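Local coordinates for DNA-binding protein reb1 (Schizosaccharomyces pombe, PDB 5EYB), which binds specific sites in ribosomal DNA and upstream of many genes, acting in transcription activation and in termination of RNA polymerase I transcription, at residues I328-K331 and K332-S336. Sequence-based numbering, arbitrary orientation.
Sequences INLK and KMIPS
L330 and I334, one helical turn apart, meet through aliphatic groups: CD1 of I334 lies 3.9 Å from CB of L330 and 4.0 Å from its CD2, the two side chains crossing at a slant. I334 sets CG1 beside its own backbone N (chi1 -61°) and extends chi2 to 173°, which carries the methyl back along the helix to its partner. The same residue closes the turn through its backbone, I334 N donating to L330 O at 2.8 Å with a fairly straight N-H...O angle of 162°. L330 O also takes a weak second bond from M333 N, which donates to N329 O at 3.0 Å; K332 N bonds to I328 O. Further out, L291 of helix 284-299 touches both L330 and I334, while A349 and F353 of helix 342-356 pack on the isoleucine. With an alanine at I334, CG1, CG2 and CD1 are gone, which would probably leave L330, L291, A349 and F353 without their common mate. I334 is the first residue to leave helical torsions, and P335 has no N-H for K331 O: a proline-terminated helix C-terminus leading into short helix 336-339, in an all-helical region whose helix 320-333 also meets, through I328, helix 228-238 of the second Myb-like domain.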
loop_
_atom_site.group_PDB
_atom_site.type_symbol
_atom_site.label_atom_id
_atom_site.label_comp_id
_atom_site.label_asym_id
_atom_site.label_seq_id
_atom_site.Cartn_x
_atom_site.Cartn_y
_atom_site.Cartn_z
ATOM N N ILE A 328 -15.872 -10.645 19.050
ATOM C CA ILE A 328 -16.757 -11.147 18.002
ATOM C C ILE A 328 -16.988 -12.648 18.164
ATOM O O ILE A 328 -18.126 -13.120 18.125
ATOM C CB ILE A 328 -16.190 -10.876 16.589
ATOM C CG1 ILE A 328 -16.021 -9.376 16.347
ATOM C CG2 ILE A 328 -17.099 -11.470 15.525
ATOM C CD1 ILE A 328 -17.309 -8.624 16.385
ATOM N N ASN A 329 -15.903 -13.390 18.358
ATOM C CA ASN A 329 -15.988 -14.839 18.489
ATOM C C ASN A 329 -16.684 -15.266 19.775
ATOM O O ASN A 329 -17.346 -16.302 19.815
ATOM C CB ASN A 329 -14.594 -15.461 18.419
ATOM C CG ASN A 329 -13.929 -15.247 17.074
ATOM O OD1 ASN A 329 -14.350 -14.397 16.289
ATOM N ND2 ASN A 329 -12.885 -16.021 16.800
ATOM N N LEU A 330 -16.535 -14.464 20.824
ATOM C CA LEU A 330 -17.198 -14.750 22.088
ATOM C C LEU A 330 -18.704 -14.558 21.970
ATOM O O LEU A 330 -19.476 -15.362 22.490
ATOM C CB LEU A 330 -16.638 -13.870 23.206
ATOM C CG LEU A 330 -15.255 -14.264 23.723
ATOM C CD1 LEU A 330 -14.787 -13.287 24.783
ATOM C CD2 LEU A 330 -15.272 -15.686 24.268
ATOM N N LYS A 331 -19.118 -13.494 21.286
ATOM C CA LYS A 331 -20.537 -13.245 21.042
ATOM C C LYS A 331 -21.160 -14.393 20.251
ATOM O O LYS A 331 -22.314 -14.761 20.469
ATOM C CB LYS A 331 -20.736 -11.921 20.295
ATOM C CG LYS A 331 -20.682 -10.681 21.174
ATOM C CD LYS A 331 -20.569 -9.407 20.341
ATOM C CE LYS A 331 -21.736 -9.245 19.383
ATOM N NZ LYS A 331 -23.029 -9.062 20.093
ATOM N N LYS A 332 -20.377 -14.960 19.340
ATOM C CA LYS A 332 -20.850 -16.030 18.469
ATOM C C LYS A 332 -20.916 -17.385 19.181
ATOM O O LYS A 332 -21.780 -18.210 18.879
ATOM C CB LYS A 332 -19.950 -16.127 17.233
ATOM C CG LYS A 332 -20.392 -17.157 16.201
ATOM C CD LYS A 332 -19.388 -17.262 15.058
ATOM C CE LYS A 332 -19.783 -18.351 14.069
ATOM N NZ LYS A 332 -18.794 -18.488 12.961
ATOM N N MET A 333 -20.010 -17.611 20.130
ATOM C CA MET A 333 -19.894 -18.921 20.770
ATOM C C MET A 333 -20.606 -19.015 22.119
ATOM O O MET A 333 -21.142 -20.069 22.463
ATOM C CB MET A 333 -18.420 -19.296 20.945
ATOM C CG MET A 333 -17.664 -19.440 19.635
ATOM S SD MET A 333 -18.538 -20.461 18.429
ATOM C CE MET A 333 -17.482 -20.269 16.994
ATOM N N ILE A 334 -20.606 -17.926 22.882
ATOM C CA ILE A 334 -21.281 -17.917 24.178
ATOM C C ILE A 334 -22.797 -17.892 23.994
ATOM O O ILE A 334 -23.339 -16.964 23.392
ATOM C CB ILE A 334 -20.856 -16.716 25.038
ATOM C CG1 ILE A 334 -19.354 -16.764 25.318
ATOM C CG2 ILE A 334 -21.639 -16.689 26.341
ATOM C CD1 ILE A 334 -18.829 -15.534 26.017
ATOM N N PRO A 335 -23.487 -18.918 24.516
ATOM C CA PRO A 335 -24.937 -19.067 24.352
ATOM C C PRO A 335 -25.736 -17.912 24.952
ATOM O O PRO A 335 -26.881 -17.691 24.561
ATOM C CB PRO A 335 -25.243 -20.373 25.097
ATOM C CG PRO A 335 -23.949 -21.104 25.131
ATOM C CD PRO A 335 -22.903 -20.044 25.263
ATOM N N SER A 336 -25.132 -17.186 25.886
ATOM C CA SER A 336 -25.811 -16.090 26.568
ATOM C C SER A 336 -26.208 -14.976 25.602
ATOM O O SER A 336 -27.219 -14.305 25.806
ATOM C CB SER A 336 -24.923 -15.526 27.678
ATOM O OG SER A 336 -24.538 -16.546 28.584
#